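Protein SSD1 (Saccharomyces cerevisiae S288C, PDB 7AM1) binds mRNA untranslated regions and represses translation as a non-enzymatic RNase II family member, and is implicated in control of the G1 phase of the cell cycle. Local coordinates at residues R666-V671 against E697-K702; T559-I564 against A572-Q577; R414-A419 against K425-L430. All coordinates share one frame; numbering follows the deposited sequence.

Contact 1 (R666-V671 against E697-K702); sequences RYADHV and EYCNFK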
loop_
_atom_site.group_PDB
_atom_site.type_symbol
_atom_site.label_atom_id
_atom_site.label_comp_id
_atom_site.label_asym_id
_atom_site.label_seq_id
_atom_site.Cartn_x
_atom_site.Cartn_y
_atom_site.Cartn_z
ATOM N N ARG A 666 1.042 5.797 15.474
ATOM C CA ARG A 666 1.266 6.922 14.574
ATOM C C ARG A 666 1.718 8.134 15.377
ATOM O O ARG A 666 1.033 8.552 16.317
ATOM C CB ARG A 666 -0.004 7.269 13.794
ATOM C CG ARG A 666 -0.614 6.114 13.033
ATOM C CD ARG A 666 -1.717 6.613 12.096
ATOM N NE ARG A 666 -2.800 7.274 12.830
ATOM C CZ ARG A 666 -4.099 7.004 12.690
ATOM N NH1 ARG A 666 -4.509 6.078 11.831
ATOM N NH2 ARG A 666 -4.994 7.667 13.413
ATOM N N TYR A 667 2.863 8.710 15.002
ATOM C CA TYR A 667 3.329 9.891 15.716
ATOM C C TYR A 667 2.540 11.141 15.345
ATOM O O TYR A 667 2.438 12.061 16.160
ATOM C CB TYR A 667 4.814 10.154 15.456
ATOM C CG TYR A 667 5.337 11.263 16.333
ATOM C CD1 TYR A 667 5.754 11.003 17.631
ATOM C CD2 TYR A 667 5.367 12.577 15.884
ATOM C CE1 TYR A 667 6.211 12.017 18.450
ATOM C CE2 TYR A 667 5.822 13.597 16.696
ATOM C CZ TYR A 667 6.241 13.312 17.976
ATOM O OH TYR A 667 6.695 14.328 18.782
ATOM N N ALA A 668 1.989 11.210 14.129
ATOM C CA ALA A 668 1.179 12.367 13.765
ATOM C C ALA A 668 0.071 12.593 14.788
ATOM O O ALA A 668 -0.242 13.737 15.140
ATOM C CB ALA A 668 0.585 12.180 12.369
ATOM N N ASP A 669 -0.519 11.504 15.289
ATOM C CA ASP A 669 -1.572 11.611 16.291
ATOM C C ASP A 669 -1.077 12.297 17.556
ATOM O O ASP A 669 -1.860 12.966 18.242
ATOM C CB ASP A 669 -2.122 10.220 16.618
ATOM C CG ASP A 669 -2.821 9.574 15.431
ATOM O OD1 ASP A 669 -2.218 9.552 14.339
ATOM O OD2 ASP A 669 -3.958 9.075 15.587
ATOM N N HIS A 670 0.207 12.140 17.893
ATOM C CA HIS A 670 0.752 12.842 19.051
ATOM C C HIS A 670 0.634 14.346 18.868
ATOM O O HIS A 670 0.194 15.061 19.774
ATOM C CB HIS A 670 2.212 12.452 19.283
ATOM C CG HIS A 670 2.392 11.054 19.781
ATOM N ND1 HIS A 670 3.288 10.731 20.778
ATOM C CD2 HIS A 670 1.791 9.895 19.423
ATOM C CE1 HIS A 670 3.231 9.432 21.011
ATOM N NE2 HIS A 670 2.331 8.901 20.203
ATOM N N VAL A 671 1.035 14.846 17.697
ATOM C CA VAL A 671 0.901 16.270 17.408
ATOM C C VAL A 671 -0.561 16.686 17.490
ATOM O O VAL A 671 -0.906 17.706 18.099
ATOM C CB VAL A 671 1.501 16.594 16.027
ATOM C CG1 VAL A 671 1.386 18.078 15.738
ATOM C CG2 VAL A 671 2.957 16.137 15.946
ATOM N N GLU A 697 5.670 16.440 6.899
ATOM C CA GLU A 697 6.247 15.767 5.739
ATOM C C GLU A 697 7.111 14.580 6.144
ATOM O O GLU A 697 7.168 13.587 5.412
ATOM C CB GLU A 697 7.044 16.749 4.884
ATOM C CG GLU A 697 6.173 17.759 4.156
ATOM C CD GLU A 697 5.153 17.099 3.227
ATOM O OE1 GLU A 697 5.204 15.858 3.032
ATOM O OE2 GLU A 697 4.298 17.830 2.685
ATOM N N TYR A 698 7.803 14.664 7.282
ATOM C CA TYR A 698 8.520 13.498 7.788
ATOM C C TYR A 698 7.550 12.376 8.152
ATOM O O TYR A 698 7.816 11.200 7.868
ATOM C CB TYR A 698 9.373 13.885 8.996
ATOM C CG TYR A 698 10.274 12.768 9.472
ATOM C CD1 TYR A 698 11.425 12.431 8.766
ATOM C CD2 TYR A 698 9.977 12.048 10.620
ATOM C CE1 TYR A 698 12.245 11.411 9.191
ATOM C CE2 TYR A 698 10.796 11.023 11.053
ATOM C CZ TYR A 698 11.929 10.713 10.337
ATOM O OH TYR A 698 12.751 9.696 10.764
ATOM N N CYS A 699 6.429 12.715 8.801
ATOM C CA CYS A 699 5.413 11.707 9.092
ATOM C C CYS A 699 4.928 11.042 7.812
ATOM O O CYS A 699 4.734 9.822 7.773
ATOM C CB CYS A 699 4.228 12.326 9.836
ATOM S SG CYS A 699 4.527 12.763 11.570
ATOM N N ASN A 700 4.711 11.830 6.757
ATOM C CA ASN A 700 4.316 11.261 5.474
ATOM C C ASN A 700 5.359 10.267 4.988
ATOM O O ASN A 700 5.031 9.164 4.538
ATOM C CB ASN A 700 4.139 12.373 4.440
ATOM C CG ASN A 700 2.867 13.161 4.634
ATOM O OD1 ASN A 700 1.870 12.646 5.147
ATOM N ND2 ASN A 700 2.895 14.426 4.230
ATOM N N PHE A 701 6.632 10.651 5.057
ATOM C CA PHE A 701 7.692 9.783 4.561
ATOM C C PHE A 701 7.707 8.456 5.306
ATOM O O PHE A 701 7.684 7.383 4.691
ATOM C CB PHE A 701 9.037 10.501 4.684
ATOM C CG PHE A 701 10.212 9.644 4.336
ATOM C CD1 PHE A 701 10.529 9.379 3.016
ATOM C CD2 PHE A 701 11.024 9.128 5.334
ATOM C CE1 PHE A 701 11.614 8.590 2.695
ATOM C CE2 PHE A 701 12.123 8.344 5.014
ATOM C CZ PHE A 701 12.414 8.076 3.696
ATOM N N LYS A 702 7.732 8.507 6.637
ATOM C CA LYS A 702 7.832 7.280 7.416
ATOM C C LYS A 702 6.555 6.448 7.325
ATOM O O LYS A 702 6.621 5.216 7.370
ATOM C CB LYS A 702 8.179 7.611 8.867
ATOM C CG LYS A 702 9.483 8.412 8.998
ATOM C CD LYS A 702 10.769 7.573 8.904
ATOM C CE LYS A 702 10.782 6.362 9.822
ATOM N NZ LYS A 702 12.167 5.977 10.223
#
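Cys699 supplies every close approach across this contact through its sulfur. SG stands 3.9 Å from Ala668 N and 4.1 Å from Ala668 CB, and it meets the Tyr667 ring at its edge, near the ring plane, 4.4 Å from CD2. Its chi1 (-73°) turns SG toward segment 666-671, where it touches the ring edge and the Ala668 methyl in two directions roughly at right angles. No hydrogen bond links the segments, and the shared surface is small, 97 Å². With such short side chains at the interface, Ala668 CA and Cys699 CA come within 6.3 Å. The contact thus joins two helices: the N-terminal part of helix 668-681, in the RNB domain, rests on the long helix 689-725. Over one face of the Tyr667 ring sits His670 CB, 4.1 Å above the plane and centred on it. Within segment 666-671, Arg666 grips Asp669 side-on with two nitrogens: NE to OD1 and NH2 to OD2, each 2.8 Å, the latter on the syn lone pair. On the long helix, Asn700 ND2 reaches Glu697 OE1 at 3.0 Å along a nearly straight bond (170°), from above the carboxylate plane (60° out of it). Farther out, the Tyr667 hydroxyl bonds Asp410, Arg666 NH1 pairs with Asp530, and Tyr636 of strand 635-638 touches both Ala668 and Cys699.

Contact 2 (T559-I564 against A572-Q577); sequences TVAEKI and ALLRRQ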
loop_
_atom_site.group_PDB
_atom_site.type_symbol
_atom_site.label_atom_id
_atom_site.label_comp_id
_atom_site.label_asym_id
_atom_site.label_seq_id
_atom_site.Cartn_x
_atom_site.Cartn_y
_atom_site.Cartn_z
ATOM N N THR A 559 -14.378 14.551 13.425
ATOM C CA THR A 559 -14.792 15.501 14.449
ATOM C C THR A 559 -13.600 16.257 15.010
ATOM O O THR A 559 -13.664 17.477 15.208
ATOM C CB THR A 559 -15.536 14.761 15.563
ATOM O OG1 THR A 559 -16.758 14.227 15.036
ATOM C CG2 THR A 559 -15.835 15.686 16.738
ATOM N N VAL A 560 -12.506 15.546 15.280
ATOM C CA VAL A 560 -11.324 16.184 15.841
ATOM C C VAL A 560 -10.714 17.153 14.835
ATOM O O VAL A 560 -10.314 18.267 15.198
ATOM C CB VAL A 560 -10.323 15.107 16.298
ATOM C CG1 VAL A 560 -8.986 15.725 16.675
ATOM C CG2 VAL A 560 -10.908 14.333 17.480
ATOM N N ALA A 561 -10.657 16.761 13.557
ATOM C CA ALA A 561 -10.130 17.651 12.525
ATOM C C ALA A 561 -10.917 18.955 12.467
ATOM O O ALA A 561 -10.335 20.043 12.392
ATOM C CB ALA A 561 -10.159 16.958 11.161
ATOM N N GLU A 562 -12.250 18.861 12.478
ATOM C CA GLU A 562 -13.092 20.054 12.452
ATOM C C GLU A 562 -12.826 20.936 13.663
ATOM O O GLU A 562 -12.750 22.166 13.545
ATOM C CB GLU A 562 -14.563 19.633 12.404
ATOM C CG GLU A 562 -14.966 18.969 11.094
ATOM C CD GLU A 562 -16.361 18.354 11.127
ATOM O OE1 GLU A 562 -16.985 18.332 12.208
ATOM O OE2 GLU A 562 -16.817 17.865 10.070
ATOM N N LYS A 563 -12.665 20.319 14.834
ATOM C CA LYS A 563 -12.463 21.075 16.061
ATOM C C LYS A 563 -11.135 21.821 16.054
ATOM O O LYS A 563 -11.088 23.018 16.368
ATOM C CB LYS A 563 -12.543 20.136 17.266
ATOM C CG LYS A 563 -12.317 20.833 18.595
ATOM C CD LYS A 563 -13.047 20.131 19.723
ATOM C CE LYS A 563 -14.559 20.254 19.567
ATOM N N ILE A 564 -10.038 21.134 15.714
ATOM C CA ILE A 564 -8.730 21.780 15.799
ATOM C C ILE A 564 -8.565 22.825 14.703
ATOM O O ILE A 564 -7.888 23.839 14.907
ATOM C CB ILE A 564 -7.579 20.753 15.771
ATOM C CG1 ILE A 564 -7.545 19.993 14.446
ATOM C CG2 ILE A 564 -7.699 19.800 16.959
ATOM C CD1 ILE A 564 -6.366 19.016 14.328
ATOM N N ALA A 572 -3.226 23.825 12.392
ATOM C CA ALA A 572 -3.777 22.482 12.533
ATOM C C ALA A 572 -3.033 21.485 11.650
ATOM O O ALA A 572 -2.753 21.750 10.478
ATOM C CB ALA A 572 -5.265 22.477 12.170
ATOM N N LEU A 573 -2.714 20.324 12.223
ATOM C CA LEU A 573 -2.170 19.203 11.460
ATOM C C LEU A 573 -3.354 18.384 10.962
ATOM O O LEU A 573 -4.084 17.787 11.760
ATOM C CB LEU A 573 -1.223 18.353 12.300
ATOM C CG LEU A 573 -0.497 17.230 11.539
ATOM C CD1 LEU A 573 0.581 16.622 12.419
ATOM C CD2 LEU A 573 -1.424 16.126 11.031
ATOM N N LEU A 574 -3.562 18.390 9.657
ATOM C CA LEU A 574 -4.689 17.742 9.011
ATOM C C LEU A 574 -4.171 16.665 8.061
ATOM O O LEU A 574 -2.965 16.448 7.926
ATOM C CB LEU A 574 -5.533 18.787 8.280
ATOM C CG LEU A 574 -6.101 19.891 9.180
ATOM C CD1 LEU A 574 -6.804 20.959 8.352
ATOM C CD2 LEU A 574 -7.051 19.308 10.209
ATOM N N ARG A 575 -5.098 15.992 7.385
ATOM C CA ARG A 575 -4.747 14.926 6.455
ATOM C C ARG A 575 -5.695 15.001 5.273
ATOM O O ARG A 575 -6.915 15.014 5.456
ATOM C CB ARG A 575 -4.823 13.556 7.131
ATOM C CG ARG A 575 -4.377 12.394 6.256
ATOM C CD ARG A 575 -4.112 11.174 7.115
ATOM N NE ARG A 575 -3.672 10.019 6.344
ATOM C CZ ARG A 575 -2.422 9.811 5.940
ATOM N NH1 ARG A 575 -1.462 10.692 6.199
ATOM N NH2 ARG A 575 -2.135 8.714 5.256
ATOM N N ARG A 576 -5.141 15.101 4.074
ATOM C CA ARG A 576 -5.952 15.192 2.874
ATOM C C ARG A 576 -5.572 14.082 1.907
ATOM O O ARG A 576 -4.576 13.381 2.083
ATOM C CB ARG A 576 -5.804 16.559 2.201
ATOM C CG ARG A 576 -4.426 16.868 1.638
ATOM C CD ARG A 576 -4.480 18.233 1.002
ATOM N NE ARG A 576 -3.267 18.578 0.275
ATOM C CZ ARG A 576 -3.232 19.417 -0.754
ATOM N NH1 ARG A 576 -4.351 19.978 -1.197
ATOM N NH2 ARG A 576 -2.077 19.686 -1.349
ATOM N N GLN A 577 -6.392 13.936 0.873
ATOM C CA GLN A 577 -6.178 12.910 -0.141
ATOM C C GLN A 577 -6.779 13.438 -1.431
ATOM O O GLN A 577 -7.987 13.684 -1.496
ATOM C CB GLN A 577 -6.813 11.586 0.274
ATOM C CG GLN A 577 -6.239 10.369 -0.428
ATOM C CD GLN A 577 -6.963 10.032 -1.711
ATOM O OE1 GLN A 577 -8.154 10.310 -1.860
ATOM N NE2 GLN A 577 -6.253 9.399 -2.638
#
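Ile564 forms the tight half of this contact, where its CG1 branch runs along the chain from Ala572 to Leu574. CG1 packs on Ala572 CB at 4.1 Å, CD1 comes to 3.6 Å from Leu573 O, and CD1 also meets Leu574 CD2 at 4.2 Å. A chi1 of 64° sets CG1 between the backbone N and the carbonyl carbon of Ile564, and from there CD1 is directed to Leu573 O and Leu574 CD2. The Ile564 and Leu574 side chains lie antiparallel, passing alongside one another, and Leu574 CD2 also reaches Ala561 CB at 4.0 Å. Beyond this the elements part. The axes of helical segment 559-564 and strand 573-576 approach to 9.0 Å, with 130° between their N-to-C directions. Glu562 turns away to the exposed face of the helix, while Arg575 extends elsewhere, to a salt bridge with Asp529 and a cation-pi contact with Tyr636. In the RNB domain the strand pairs antiparallel with 635-638, Leu574 bonding Phe637 through the backbone; Leu573 N bonds Gln675 OE1 and Leu573 O bonds Thr658 OG1. Helix and strand are therefore held together by van der Waals contact, without a hydrogen bond between the segments.

Contact 3 (R414-A419 against K425-L430); sequences RKRSSA and KLVNLL. With 1PE (pentaethylene glycol), chain E.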
loop_
_atom_site.group_PDB
_atom_site.type_symbol
_atom_site.label_atom_id
_atom_site.label_comp_id
_atom_site.label_asym_id
_atom_site.label_seq_id
_atom_site.Cartn_x
_atom_site.Cartn_y
_atom_site.Cartn_z
ATOM N N ARG A 414 9.325 10.428 17.684
ATOM C CA ARG A 414 9.200 11.249 16.486
ATOM C C ARG A 414 10.093 10.712 15.373
ATOM O O ARG A 414 9.710 10.723 14.196
ATOM C CB ARG A 414 9.551 12.700 16.817
ATOM C CG ARG A 414 9.373 13.683 15.669
ATOM C CD ARG A 414 9.975 15.037 16.021
ATOM N NE ARG A 414 9.235 15.711 17.085
ATOM C CZ ARG A 414 8.282 16.621 16.890
ATOM N NH1 ARG A 414 7.936 16.984 15.662
ATOM N NH2 ARG A 414 7.675 17.174 17.933
ATOM N N LYS A 415 11.291 10.235 15.727
ATOM C CA LYS A 415 12.195 9.677 14.726
ATOM C C LYS A 415 11.627 8.399 14.116
ATOM O O LYS A 415 11.647 8.221 12.892
ATOM C CB LYS A 415 13.568 9.405 15.347
ATOM C CG LYS A 415 14.626 8.974 14.336
ATOM N N ARG A 416 11.129 7.486 14.958
ATOM C CA ARG A 416 10.479 6.282 14.446
ATOM C C ARG A 416 9.269 6.649 13.601
ATOM O O ARG A 416 9.102 6.157 12.479
ATOM C CB ARG A 416 10.061 5.377 15.607
ATOM C CG ARG A 416 11.134 4.422 16.082
ATOM C CD ARG A 416 10.559 3.266 16.904
ATOM N NE ARG A 416 11.644 2.526 17.542
ATOM C CZ ARG A 416 11.596 1.247 17.894
ATOM N NH1 ARG A 416 10.500 0.525 17.696
ATOM N NH2 ARG A 416 12.658 0.691 18.462
ATOM N N SER A 417 8.401 7.506 14.151
ATOM C CA SER A 417 7.297 8.154 13.453
ATOM C C SER A 417 6.106 7.227 13.240
ATOM O O SER A 417 4.969 7.613 13.523
ATOM C CB SER A 417 7.767 8.728 12.113
ATOM O OG SER A 417 6.759 9.532 11.517
ATOM N N SER A 418 6.339 6.021 12.737
ATOM C CA SER A 418 5.248 5.082 12.536
ATOM C C SER A 418 5.665 3.685 12.963
ATOM O O SER A 418 6.796 3.254 12.719
ATOM C CB SER A 418 4.789 5.061 11.072
ATOM O OG SER A 418 3.839 4.035 10.863
ATOM N N ALA A 419 4.732 2.978 13.587
ATOM C CA ALA A 419 4.910 1.554 13.784
ATOM C C ALA A 419 4.794 0.845 12.440
ATOM O O ALA A 419 4.240 1.378 11.473
ATOM C CB ALA A 419 3.877 1.014 14.768
ATOM N N LYS A 425 6.253 -9.975 11.576
ATOM C CA LYS A 425 6.854 -9.208 12.654
ATOM C C LYS A 425 6.142 -7.872 12.769
ATOM O O LYS A 425 5.518 -7.398 11.817
ATOM C CB LYS A 425 8.345 -8.977 12.360
ATOM C CG LYS A 425 9.254 -8.833 13.562
ATOM C CD LYS A 425 10.476 -7.989 13.206
ATOM C CE LYS A 425 11.469 -7.913 14.359
ATOM N NZ LYS A 425 12.747 -7.248 13.972
ATOM N N LEU A 426 6.253 -7.262 13.949
ATOM C CA LEU A 426 5.763 -5.908 14.157
ATOM C C LEU A 426 6.860 -5.097 14.832
ATOM O O LEU A 426 7.667 -5.631 15.600
ATOM C CB LEU A 426 4.476 -5.863 15.008
ATOM C CG LEU A 426 4.554 -6.082 16.519
ATOM C CD1 LEU A 426 5.004 -4.815 17.238
ATOM C CD2 LEU A 426 3.208 -6.538 17.076
ATOM N N VAL A 427 6.880 -3.801 14.544
ATOM C CA VAL A 427 7.815 -2.873 15.168
ATOM C C VAL A 427 6.990 -1.769 15.809
ATOM O O VAL A 427 6.208 -1.098 15.124
ATOM C CB VAL A 427 8.821 -2.299 14.159
ATOM C CG1 VAL A 427 9.850 -1.446 14.879
ATOM C CG2 VAL A 427 9.497 -3.420 13.385
ATOM N N ASN A 428 7.160 -1.586 17.115
ATOM C CA ASN A 428 6.371 -0.611 17.849
ATOM C C ASN A 428 6.743 0.812 17.443
ATOM O O ASN A 428 7.825 1.076 16.916
ATOM C CB ASN A 428 6.590 -0.746 19.358
ATOM C CG ASN A 428 6.217 -2.106 19.890
ATOM O OD1 ASN A 428 5.285 -2.749 19.403
ATOM N ND2 ASN A 428 6.940 -2.552 20.914
ATOM N N LEU A 429 5.831 1.744 17.714
ATOM C CA LEU A 429 6.210 3.151 17.696
ATOM C C LEU A 429 6.957 3.514 18.973
ATOM O O LEU A 429 8.007 4.164 18.930
ATOM C CB LEU A 429 4.973 4.034 17.533
ATOM C CG LEU A 429 5.202 5.548 17.597
ATOM C CD1 LEU A 429 6.086 6.001 16.448
ATOM C CD2 LEU A 429 3.878 6.297 17.591
ATOM N N LEU A 430 6.436 3.077 20.107
ATOM C CA LEU A 430 6.896 3.459 21.431
ATOM C C LEU A 430 7.707 2.342 22.064
ATOM O O LEU A 430 7.746 1.215 21.564
ATOM C CB LEU A 430 5.692 3.799 22.312
ATOM C CG LEU A 430 4.799 4.925 21.787
ATOM C CD1 LEU A 430 3.486 4.973 22.550
ATOM C CD2 LEU A 430 5.526 6.256 21.877
HETATM C C15 1PE E . 14.333 -9.661 11.537
HETATM O OH6 1PE E . 13.640 -9.794 12.745
HETATM C C16 1PE E . 12.016 -11.533 12.437
HETATM C C26 1PE E . 13.330 -11.114 13.095
HETATM O OH7 1PE E . 11.137 -12.019 13.415
HETATM O O HOH W 1 8.588 1.502 14.119
#
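Arg416 lies alongside residues 427-429, where strand 426-427 ends, and finishes on a backbone carbonyl. Its CB, pointing toward the other segment, sits 4.1 Å from Leu429 CD1. The chain then runs extended from CG to NE, and CD passes 3.4 Å from Leu429 O. NE turns to another partner, forming a salt bridge with Glu328, while NH1 donates to Asn428 O at 2.8 Å (N-H...O 154°). That oxygen lies near the guanidinium plane, but NH1 stands above the carbonyl plane, 37° out of it, and so is not on a lone pair. NH1 also passes 3.5 Å from Val427 CG1, the two side chains crossing at about a right angle. Asn428 O has a second donor: a water that gives one hydrogen to it and the other to Ser418 O, each at 2.9 Å, so two donors grip one buried carbonyl.

Apolar atoms fill in beside this polar pair. Leu429 CG is anti to its backbone N, which sends CD1 back over 414-419 to 3.4 Å from Ser417 C, and Ala419 CB packs against Val427 O at 3.2 Å. Ser417, the first residue past the helix, has positive phi (77°), marking the helix end. At the exposed end, Lys425 NZ donates to OH6 of a pentaethylene glycol, probably from the crystallisation liquor. The arrangement is a helix end leading into a short beta-hairpin, strands 420-421 and 426-427, in the RNB domain, with the last arginine of the helix tying back to the chain that leaves the hairpin.

The touching residues of all three contacts are buried, though contact 3 reaches the surface at Lys425. Contacts 1 and 2 lack a hydrogen bond between their segments, joining through a sulfur set against a methyl and a ring edge in the first and mainly aliphatic branches in the second. Contact 3, with the largest shared surface (327 Å² against 97 and 156), is the polar one, with a direct and a water-mediated hydrogen bond. Contact 1 is the middle piece. Its helix 668-681 meets contact 2, Val671 CG1 packing 3.7 Å from Leu573 CD1; its helix 689-725 meets contact 3, Tyr698 OH bonding Lys415 O. Contacts 2 and 3 do not touch; their nearest atoms are about 8 Å apart.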